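Side-chain contacts in nitronate monooxygenase family protein (Pseudomonas aeruginosa, PDB 4QIT), which catalyses the FMN-dependent oxidative denitrification of alkyl nitronates by molecular oxygen, with the toxin propionate 3-nitronate as its best substrate: residues A[59-62]-A[63-67]; A[202-205]-A[206-210]; A[261-265]-A[266-270]; A[348-351]-A[352-356]. The protein carries 1 engineered substitution. All coordinates share one frame; numbering follows the deposited sequence.

How the contacts relate
Four short helical windows on one TIM barrel make up the set. In chain order, contact 1 lies on helix 54-65, contact 2 on helix 204-212, contact 3 at the end of helix 258-265 and contact 4 on the C-terminal helix 344-355. None touches another: their centres are 23 to 35 Å apart, and contacts 1 and 2 fall on opposite sides of the chain's centre. Contacts 1 and 2 belong to helices linking neighbouring strands of the parallel sheet, contact 4 packs on strand 21-23, and contact 3 leads into the small antiparallel sheet. Each brings a side chain to about 7 to 11 Å from the bound flavin, so all four belong to the scaffold around it.

Contact 1: residues A[59-62]-A[63-67]; sequences ALIR and EVRGL
Glu63 folds back on Ala59 one turn earlier in helix 54-65, and the two meet through backbone and side chain alike. Glu63 N donates to Ala59 O at 2.9 Å, while Glu63 CG lies 3.2 Å from the same Ala59 O, brought there by a first torsion of -72° that sets CG beside the backbone N. From CG the chain runs on extended, and its carboxylate passes Leu60 loosely, with Glu63 OE2 4.3 Å from Leu60 CD2.

The next rung repeats the pattern with a hydrocarbon branch. Val64 N binds Leu60 O at 3.1 Å, and the branch beside the backbone N, Val64 CG2, rests 3.3 Å from Leu60 O. Arg65 N then bonds to Ile61 O at 3.1 Å, and Gly66 N closes on Arg62 O at 3.0 Å with a more bent N-H (136°).

Further out, the buried face of Ile61 and Val64 leans on Phe72 of strand 72-77, and Leu60 and Val64 reach Ile47 of strand 45-48. This is the helix of a beta-alpha-beta unit of the barrel. The extended Arg62 chain carries its guanidinium to a salt bridge with Glu131.

Chemically the helix is amphipathic: aliphatic groups seal it to the sheet, while charged ends turn outward, where the bridge from Arg62 to Glu131, outside this stretch, joins it to helix 124-131.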
loop_
_atom_site.group_PDB
_atom_site.type_symbol
_atom_site.label_atom_id
_atom_site.label_comp_id
_atom_site.label_asym_id
_atom_site.label_seq_id
_atom_site.Cartn_x
_atom_site.Cartn_y
_atom_site.Cartn_z
ATOM N N ALA A 59 -36.767 -1.939 3.894
ATOM C CA ALA A 59 -37.068 -3.269 4.407
ATOM C C ALA A 59 -35.832 -3.921 5.012
ATOM O O ALA A 59 -35.919 -4.595 6.042
ATOM C CB ALA A 59 -37.643 -4.138 3.318
ATOM N N LEU A 60 -34.687 -3.722 4.363
ATOM C CA LEU A 60 -33.419 -4.247 4.857
ATOM C C LEU A 60 -33.032 -3.651 6.209
ATOM O O LEU A 60 -32.545 -4.358 7.092
ATOM C CB LEU A 60 -32.307 -3.994 3.835
ATOM C CG LEU A 60 -32.347 -4.905 2.608
ATOM C CD1 LEU A 60 -31.404 -4.391 1.541
ATOM C CD2 LEU A 60 -31.995 -6.342 2.991
ATOM N N ILE A 61 -33.245 -2.348 6.368
ATOM C CA ILE A 61 -32.964 -1.677 7.633
ATOM C C ILE A 61 -33.869 -2.250 8.725
ATOM O O ILE A 61 -33.429 -2.526 9.847
ATOM C CB ILE A 61 -33.159 -0.151 7.501
ATOM C CG1 ILE A 61 -32.080 0.440 6.592
ATOM C CG2 ILE A 61 -33.133 0.544 8.858
ATOM C CD1 ILE A 61 -32.320 1.893 6.227
ATOM N N ARG A 62 -35.133 -2.471 8.381
ATOM C CA ARG A 62 -36.067 -3.032 9.341
ATOM C C ARG A 62 -35.723 -4.473 9.690
ATOM O O ARG A 62 -35.917 -4.898 10.831
ATOM C CB ARG A 62 -37.501 -2.890 8.834
ATOM C CG ARG A 62 -37.911 -1.435 8.773
ATOM C CD ARG A 62 -39.358 -1.237 8.397
ATOM N NE ARG A 62 -39.694 0.184 8.425
ATOM C CZ ARG A 62 -40.927 0.666 8.308
ATOM N NH1 ARG A 62 -41.953 -0.161 8.164
ATOM N NH2 ARG A 62 -41.130 1.976 8.343
ATOM N N GLU A 63 -35.184 -5.220 8.729
ATOM C CA GLU A 63 -34.745 -6.582 9.024
ATOM C C GLU A 63 -33.636 -6.587 10.077
ATOM O O GLU A 63 -33.650 -7.409 10.999
ATOM C CB GLU A 63 -34.279 -7.310 7.759
ATOM C CG GLU A 63 -35.409 -7.687 6.804
ATOM C CD GLU A 63 -34.927 -8.486 5.602
ATOM O OE1 GLU A 63 -35.636 -8.490 4.569
ATOM O OE2 GLU A 63 -33.848 -9.113 5.688
ATOM N N VAL A 64 -32.668 -5.686 9.934
ATOM C CA VAL A 64 -31.597 -5.582 10.926
ATOM C C VAL A 64 -32.175 -5.286 12.311
ATOM O O VAL A 64 -31.795 -5.922 13.294
ATOM C CB VAL A 64 -30.560 -4.500 10.549
ATOM C CG1 VAL A 64 -29.422 -4.475 11.550
ATOM C CG2 VAL A 64 -30.014 -4.751 9.140
ATOM N N ARG A 65 -33.113 -4.344 12.373
ATOM C CA ARG A 65 -33.730 -3.963 13.644
ATOM C C ARG A 65 -34.529 -5.085 14.290
ATOM O O ARG A 65 -34.725 -5.084 15.508
ATOM C CB ARG A 65 -34.614 -2.727 13.475
ATOM C CG ARG A 65 -33.839 -1.435 13.371
ATOM C CD ARG A 65 -34.713 -0.234 13.713
ATOM N NE ARG A 65 -34.185 1.006 13.150
ATOM C CZ ARG A 65 -33.526 1.930 13.841
ATOM N NH1 ARG A 65 -33.316 1.772 15.140
ATOM N NH2 ARG A 65 -33.087 3.021 13.236
ATOM N N GLY A 66 -34.995 -6.033 13.482
ATOM C CA GLY A 66 -35.688 -7.194 14.004
ATOM C C GLY A 66 -34.730 -8.202 14.613
ATOM O O GLY A 66 -35.161 -9.153 15.269
ATOM N N LEU A 67 -33.430 -7.993 14.394
ATOM C CA LEU A 67 -32.406 -8.933 14.857
ATOM C C LEU A 67 -31.453 -8.339 15.908
ATOM O O LEU A 67 -30.733 -9.077 16.580
ATOM C CB LEU A 67 -31.603 -9.475 13.669
ATOM C CG LEU A 67 -32.339 -10.208 12.559
ATOM C CD1 LEU A 67 -31.397 -10.493 11.395
ATOM C CD2 LEU A 67 -32.921 -11.506 13.099
#

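Contact 2: residues A[202-205]-A[206-210]; sequences IGTL and ALVRL
A first torsion of -55° in Ile202 leaves CG2 anti to the backbone N and directs this methyl at the opening turn of helix 204-212, where it meets Ala206 and Leu207. Ile202 CG2 approaches Leu207 CB to 3.8 Å and Ala206 CB to 3.9 Å, the Ile202 and Leu207 side chains crossing at about a right angle. In Val208 a first torsion of 174° places CG2 beside its own backbone N, close to Thr204: Val208 CG2 sits 3.2 Å from Thr204 O, and the Thr204 and Val208 side chains lie side by side, pointing the same way, with Thr204 CG2 and Val208 CG2 3.8 Å apart.

Gly203 occupies the N-cap. Its carbonyl takes the first rung of the helix, Leu207 N to Gly203 O at 2.8 Å, nearly straight at the hydrogen (169°); Val208 N to Thr204 O follows at 2.9 Å. With Ile202 just before the cap and Leu207 five residues on, the apolar pair matches the hydrophobic staple of a helix N-terminus. Backbone N-H groups of that first turn, which have no helical acceptor before them, meet carboxylates: Thr204 N donates to Glu185 OE1, and Ala206 N, weakly, to Glu185 of the second subunit. Thr204 OG1 bonds to Gly223 O, beside Gly224, which probably binds FMN.

Along the chain, helix 204-212 comes between strands 178-182 and 219-222, which are neighbours in the parallel sheet. Ile202 and Leu207 both touch Pro165 at the start of helix 165-173, whereas Arg209 reaches across the dimer interface to a salt bridge with Asp227 of the second subunit.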
loop_
_atom_site.group_PDB
_atom_site.type_symbol
_atom_site.label_atom_id
_atom_site.label_comp_id
_atom_site.label_asym_id
_atom_site.label_seq_id
_atom_site.Cartn_x
_atom_site.Cartn_y
_atom_site.Cartn_z
ATOM N N ILE A 202 -2.148 5.117 -1.264
ATOM C CA ILE A 202 -1.458 5.235 0.014
ATOM C C ILE A 202 -1.795 4.048 0.918
ATOM O O ILE A 202 -2.970 3.664 1.048
ATOM C CB ILE A 202 -1.860 6.541 0.721
ATOM C CG1 ILE A 202 -1.611 7.742 -0.200
ATOM C CG2 ILE A 202 -1.113 6.696 2.031
ATOM C CD1 ILE A 202 -2.122 9.054 0.366
ATOM N N GLY A 203 -0.775 3.449 1.518
ATOM C CA GLY A 203 -0.986 2.313 2.399
ATOM C C GLY A 203 -1.620 2.735 3.709
ATOM O O GLY A 203 -1.482 3.890 4.137
ATOM N N THR A 204 -2.281 1.787 4.359
ATOM C CA THR A 204 -2.988 2.051 5.608
ATOM C C THR A 204 -2.102 2.699 6.686
ATOM O O THR A 204 -2.522 3.654 7.349
ATOM C CB THR A 204 -3.626 0.756 6.151
ATOM O OG1 THR A 204 -4.577 0.261 5.210
ATOM C CG2 THR A 204 -4.330 1.002 7.474
ATOM N N LEU A 205 -0.883 2.188 6.860
ATOM C CA LEU A 205 -0.014 2.684 7.918
ATOM C C LEU A 205 0.307 4.161 7.706
ATOM O O LEU A 205 0.290 4.943 8.662
ATOM C CB LEU A 205 1.258 1.850 8.004
ATOM C CG LEU A 205 2.227 2.301 9.098
ATOM C CD1 LEU A 205 2.688 1.109 9.921
ATOM C CD2 LEU A 205 3.406 3.025 8.450
ATOM N N ALA A 206 0.578 4.558 6.464
ATOM C CA ALA A 206 0.824 5.977 6.201
ATOM C C ALA A 206 -0.469 6.783 6.271
ATOM O O ALA A 206 -0.511 7.851 6.903
ATOM C CB ALA A 206 1.497 6.184 4.842
ATOM N N LEU A 207 -1.532 6.292 5.634
ATOM C CA LEU A 207 -2.769 7.071 5.552
ATOM C C LEU A 207 -3.377 7.361 6.918
ATOM O O LEU A 207 -3.774 8.499 7.194
ATOM C CB LEU A 207 -3.809 6.380 4.668
ATOM C CG LEU A 207 -5.091 7.180 4.435
ATOM C CD1 LEU A 207 -4.832 8.486 3.676
ATOM C CD2 LEU A 207 -6.113 6.345 3.689
ATOM N N VAL A 208 -3.462 6.348 7.772
ATOM C CA VAL A 208 -4.047 6.540 9.097
ATOM C C VAL A 208 -3.245 7.550 9.917
ATOM O O VAL A 208 -3.819 8.440 10.550
ATOM C CB VAL A 208 -4.167 5.205 9.854
ATOM C CG1 VAL A 208 -4.651 5.429 11.284
ATOM C CG2 VAL A 208 -5.143 4.302 9.130
ATOM N N ARG A 209 -1.923 7.434 9.883
ATOM C CA ARG A 209 -1.074 8.362 10.617
ATOM C C ARG A 209 -1.229 9.787 10.099
ATOM O O ARG A 209 -1.308 10.735 10.883
ATOM C CB ARG A 209 0.387 7.932 10.545
ATOM C CG ARG A 209 1.273 8.782 11.436
ATOM C CD ARG A 209 1.292 8.271 12.882
ATOM N NE ARG A 209 1.822 9.296 13.774
ATOM C CZ ARG A 209 1.070 10.101 14.515
ATOM N NH1 ARG A 209 1.652 11.013 15.284
ATOM N NH2 ARG A 209 -0.261 9.992 14.505
ATOM N N LEU A 210 -1.268 9.949 8.781
ATOM C CA LEU A 210 -1.413 11.271 8.179
ATOM C C LEU A 210 -2.729 11.931 8.578
ATOM O O LEU A 210 -2.767 13.109 8.936
ATOM C CB LEU A 210 -1.329 11.176 6.653
ATOM C CG LEU A 210 0.049 10.840 6.071
ATOM C CD1 LEU A 210 -0.033 10.465 4.592
ATOM C CD2 LEU A 210 1.029 12.000 6.272
#

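Contact 3: residues A[261-265]-A[266-270]; sequences REALK and GPRAA
Ala269 presses its methyl against Leu264 where helix 258-265 gives way to a 3-10 turn: Ala269 CB is 3.2 Å from Leu264 O, while side chain to side chain the pair is looser, Leu264 CD1 standing 4.4 Å from Ala269 CB. A second close point joins Ala263 CB to Arg268 NH1 at 3.3 Å. Arg268 gets there by a bend at its third torsion (57°), which swings the guanidinium back along the helix end, and Gln330 OE1 holds it through NH2.

The backbone between these points is less firmly knit. Gly266 N shares its hydrogen between two weak bonds, to Glu262 O at 3.1 Å and to Ala263 O at 3.4 Å, and Gly266 is the first residue to depart from helical angles. A water takes over what the turn leaves undone, donating to Ala263 O at 2.8 Å and accepting from Arg268 N at 2.8 Å.

The helix terminus thus passes through 3-10 residues 267-270 toward strand 273-275 of the small antiparallel sheet, an addition to the TIM barrel. Inward, the side chain of Leu264 is about 4 Å from that of Thr246, which probably binds FMN.

Outward, the contact opens up. Glu262 and Lys265 are exposed, and the Lys265 chain bends near its end as its amine pairs with Glu341. At the far end, Ala270 meets Glu166 of the second subunit.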
loop_
_atom_site.group_PDB
_atom_site.type_symbol
_atom_site.label_atom_id
_atom_site.label_comp_id
_atom_site.label_asym_id
_atom_site.label_seq_id
_atom_site.Cartn_x
_atom_site.Cartn_y
_atom_site.Cartn_z
ATOM N N ARG A 261 -16.113 -18.623 -0.557
ATOM C CA ARG A 261 -15.528 -19.127 0.684
ATOM C C ARG A 261 -14.350 -20.058 0.416
ATOM O O ARG A 261 -13.289 -19.917 1.031
ATOM C CB ARG A 261 -16.597 -19.833 1.532
ATOM C CG ARG A 261 -17.723 -18.912 1.950
ATOM C CD ARG A 261 -18.900 -19.690 2.508
ATOM N NE ARG A 261 -20.064 -18.824 2.661
ATOM C CZ ARG A 261 -20.288 -18.051 3.717
ATOM N NH1 ARG A 261 -19.440 -18.057 4.746
ATOM N NH2 ARG A 261 -21.364 -17.278 3.748
ATOM N N GLU A 262 -14.529 -20.995 -0.510
ATOM C CA GLU A 262 -13.448 -21.904 -0.908
ATOM C C GLU A 262 -12.228 -21.137 -1.439
ATOM O O GLU A 262 -11.089 -21.447 -1.082
ATOM C CB GLU A 262 -13.947 -22.890 -1.967
ATOM C CG GLU A 262 -12.861 -23.668 -2.670
ATOM C CD GLU A 262 -13.406 -24.599 -3.741
ATOM O OE1 GLU A 262 -14.121 -24.120 -4.653
ATOM O OE2 GLU A 262 -13.119 -25.813 -3.667
ATOM N N ALA A 263 -12.480 -20.141 -2.287
ATOM C CA ALA A 263 -11.427 -19.299 -2.853
ATOM C C ALA A 263 -10.629 -18.598 -1.756
ATOM O O ALA A 263 -9.393 -18.595 -1.772
ATOM C CB ALA A 263 -12.035 -18.266 -3.787
ATOM N N LEU A 264 -11.342 -18.007 -0.803
ATOM C CA LEU A 264 -10.705 -17.214 0.240
ATOM C C LEU A 264 -9.983 -18.100 1.265
ATOM O O LEU A 264 -8.986 -17.681 1.858
ATOM C CB LEU A 264 -11.731 -16.279 0.898
ATOM C CG LEU A 264 -11.253 -15.347 2.012
ATOM C CD1 LEU A 264 -10.086 -14.479 1.521
ATOM C CD2 LEU A 264 -12.419 -14.490 2.463
ATOM N N LYS A 265 -10.466 -19.325 1.461
ATOM C CA LYS A 265 -9.802 -20.256 2.373
ATOM C C LYS A 265 -8.547 -20.917 1.794
ATOM O O LYS A 265 -7.667 -21.334 2.550
ATOM C CB LYS A 265 -10.781 -21.325 2.878
ATOM C CG LYS A 265 -11.719 -20.807 3.951
ATOM C CD LYS A 265 -12.501 -21.925 4.618
ATOM C CE LYS A 265 -13.675 -22.369 3.767
ATOM N NZ LYS A 265 -14.587 -23.276 4.534
ATOM N N GLY A 266 -8.451 -20.997 0.469
ATOM C CA GLY A 266 -7.392 -21.761 -0.172
ATOM C C GLY A 266 -6.204 -20.941 -0.627
ATOM O O GLY A 266 -6.017 -19.803 -0.179
ATOM N N PRO A 267 -5.391 -21.510 -1.529
ATOM C CA PRO A 267 -4.124 -20.876 -1.911
ATOM C C PRO A 267 -4.282 -19.564 -2.685
ATOM O O PRO A 267 -3.348 -18.773 -2.727
ATOM C CB PRO A 267 -3.437 -21.940 -2.777
ATOM C CG PRO A 267 -4.545 -22.829 -3.256
ATOM C CD PRO A 267 -5.596 -22.814 -2.189
ATOM N N ARG A 268 -5.434 -19.332 -3.305
ATOM C CA ARG A 268 -5.618 -18.066 -4.018
ATOM C C ARG A 268 -5.555 -16.858 -3.080
ATOM O O ARG A 268 -5.251 -15.750 -3.518
ATOM C CB ARG A 268 -6.922 -18.063 -4.814
ATOM C CG ARG A 268 -6.933 -19.064 -5.964
ATOM C CD ARG A 268 -8.304 -19.132 -6.629
ATOM N NE ARG A 268 -8.712 -17.812 -7.112
ATOM C CZ ARG A 268 -9.970 -17.410 -7.236
ATOM N NH1 ARG A 268 -10.963 -18.235 -6.940
ATOM N NH2 ARG A 268 -10.228 -16.180 -7.671
ATOM N N ALA A 269 -5.800 -17.080 -1.791
ATOM C CA ALA A 269 -5.754 -15.990 -0.808
ATOM C C ALA A 269 -4.358 -15.389 -0.657
ATOM O O ALA A 269 -4.190 -14.317 -0.061
ATOM C CB ALA A 269 -6.293 -16.460 0.552
ATOM N N ALA A 270 -3.357 -16.067 -1.208
ATOM C CA ALA A 270 -1.987 -15.573 -1.148
ATOM C C ALA A 270 -1.767 -14.325 -1.994
ATOM O O ALA A 270 -0.764 -13.637 -1.825
ATOM C CB ALA A 270 -1.006 -16.662 -1.555
HETATM O O HOH W 1 -7.947 -20.583 -3.052
#

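Contact 4: residues A[348-351]-A[352-356]; sequences LRTL and VEELR
Glu354 meets Thr350 through both backbone and side chain. Its N donates to Thr350 O at 2.9 Å, within a ladder whose next rung, Leu355 N to Leu351 O, is 2.8 Å. The carboxylate has its own partners elsewhere: Glu354 OE2 forms a salt bridge with Arg340, and OE1 accepts from the backbone N of Gly228, where helix 228-236 begins.

A first torsion of -68° keeps Glu354 CG beside its backbone N, 3.3 Å from Thr350 O, and the extended chain beyond it carries the acid past two hydrocarbon groups. Thr350 CG2 lies 3.6 Å from Glu354 OE2, and Leu351 CD2 lies 3.9 Å from Glu354 OE1. Thr350 OG1 turns back to bond Glu346 O.

Farther round the helix the contact is apolar. Leu348 CD1 and Val352 CG2 touch at 3.9 Å, and both residues, with Leu351, pack on Ile21 of barrel strand 21-23. The other branch, Val352 CG1, sits over the centre of one face of the Arg356 guanidinium.

Gripped by a cation and a helix N-terminus, the Glu354 carboxylate is probably ionised, and would tie the C-terminal helix to the Arg340 loop and the start of helix 228-236, while packing holds it to strand 21-23.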
loop_
_atom_site.group_PDB
_atom_site.type_symbol
_atom_site.label_atom_id
_atom_site.label_comp_id
_atom_site.label_asym_id
_atom_site.label_seq_id
_atom_site.Cartn_x
_atom_site.Cartn_y
_atom_site.Cartn_z
ATOM N N LEU A 348 -16.085 -11.272 16.538
ATOM C CA LEU A 348 -16.037 -10.003 17.255
ATOM C C LEU A 348 -15.412 -10.182 18.651
ATOM O O LEU A 348 -14.473 -9.466 19.020
ATOM C CB LEU A 348 -17.434 -9.369 17.317
ATOM C CG LEU A 348 -17.545 -7.865 17.578
ATOM C CD1 LEU A 348 -17.238 -7.508 19.032
ATOM C CD2 LEU A 348 -16.636 -7.068 16.622
ATOM N N ARG A 349 -15.914 -11.160 19.401
ATOM C CA ARG A 349 -15.396 -11.511 20.722
ATOM C C ARG A 349 -13.887 -11.765 20.683
ATOM O O ARG A 349 -13.132 -11.263 21.528
ATOM C CB ARG A 349 -16.123 -12.777 21.194
ATOM C CG ARG A 349 -16.323 -12.939 22.688
ATOM C CD ARG A 349 -17.250 -14.130 22.960
ATOM N NE ARG A 349 -18.532 -13.955 22.293
ATOM C CZ ARG A 349 -19.120 -14.843 21.490
ATOM N NH1 ARG A 349 -18.566 -16.019 21.226
ATOM N NH2 ARG A 349 -20.289 -14.540 20.948
ATOM N N THR A 350 -13.458 -12.539 19.693
ATOM C CA THR A 350 -12.059 -12.911 19.540
ATOM C C THR A 350 -11.181 -11.693 19.253
ATOM O O THR A 350 -10.095 -11.548 19.820
ATOM C CB THR A 350 -11.895 -13.967 18.431
ATOM O OG1 THR A 350 -12.636 -15.151 18.784
ATOM C CG2 THR A 350 -10.436 -14.331 18.254
ATOM N N LEU A 351 -11.654 -10.820 18.369
ATOM C CA LEU A 351 -10.958 -9.570 18.088
ATOM C C LEU A 351 -10.798 -8.699 19.325
ATOM O O LEU A 351 -9.745 -8.086 19.522
ATOM C CB LEU A 351 -11.684 -8.796 16.990
ATOM C CG LEU A 351 -11.664 -9.466 15.610
ATOM C CD1 LEU A 351 -12.612 -8.724 14.694
ATOM C CD2 LEU A 351 -10.258 -9.487 15.021
ATOM N N VAL A 352 -11.829 -8.644 20.162
ATOM C CA VAL A 352 -11.745 -7.873 21.402
ATOM C C VAL A 352 -10.722 -8.467 22.372
ATOM O O VAL A 352 -9.951 -7.734 22.994
ATOM C CB VAL A 352 -13.123 -7.752 22.085
ATOM C CG1 VAL A 352 -12.989 -7.116 23.470
ATOM C CG2 VAL A 352 -14.070 -6.945 21.195
ATOM N N GLU A 353 -10.699 -9.792 22.486
ATOM C CA GLU A 353 -9.712 -10.458 23.337
ATOM C C GLU A 353 -8.302 -10.153 22.832
ATOM O O GLU A 353 -7.392 -9.866 23.621
ATOM C CB GLU A 353 -9.945 -11.973 23.365
ATOM C CG GLU A 353 -9.014 -12.718 24.310
ATOM C CD GLU A 353 -9.048 -14.225 24.116
ATOM O OE1 GLU A 353 -9.975 -14.721 23.436
ATOM O OE2 GLU A 353 -8.143 -14.912 24.640
ATOM N N GLU A 354 -8.124 -10.202 21.514
ATOM C CA GLU A 354 -6.826 -9.921 20.915
ATOM C C GLU A 354 -6.433 -8.451 21.096
ATOM O O GLU A 354 -5.262 -8.139 21.290
ATOM C CB GLU A 354 -6.820 -10.333 19.430
ATOM C CG GLU A 354 -6.916 -11.840 19.208
ATOM C CD GLU A 354 -7.154 -12.260 17.759
ATOM O OE1 GLU A 354 -7.480 -11.402 16.890
ATOM O OE2 GLU A 354 -7.038 -13.479 17.488
ATOM N N LEU A 355 -7.419 -7.558 21.046
ATOM C CA LEU A 355 -7.191 -6.123 21.237
ATOM C C LEU A 355 -6.718 -5.803 22.658
ATOM O O LEU A 355 -5.857 -4.945 22.864
ATOM C CB LEU A 355 -8.464 -5.338 20.899
ATOM C CG LEU A 355 -8.583 -3.875 21.336
ATOM C CD1 LEU A 355 -7.439 -3.034 20.770
ATOM C CD2 LEU A 355 -9.927 -3.290 20.915
ATOM N N ARG A 356 -7.279 -6.501 23.637
ATOM C CA ARG A 356 -6.894 -6.285 25.028
ATOM C C ARG A 356 -5.467 -6.739 25.304
ATOM O O ARG A 356 -4.794 -6.188 26.176
ATOM C CB ARG A 356 -7.863 -7.009 25.958
ATOM C CG ARG A 356 -9.224 -6.360 26.024
ATOM C CD ARG A 356 -10.225 -7.299 26.665
ATOM N NE ARG A 356 -11.522 -6.660 26.855
ATOM C CZ ARG A 356 -12.647 -7.316 27.115
ATOM N NH1 ARG A 356 -12.644 -8.642 27.204
ATOM N NH2 ARG A 356 -13.779 -6.647 27.272
#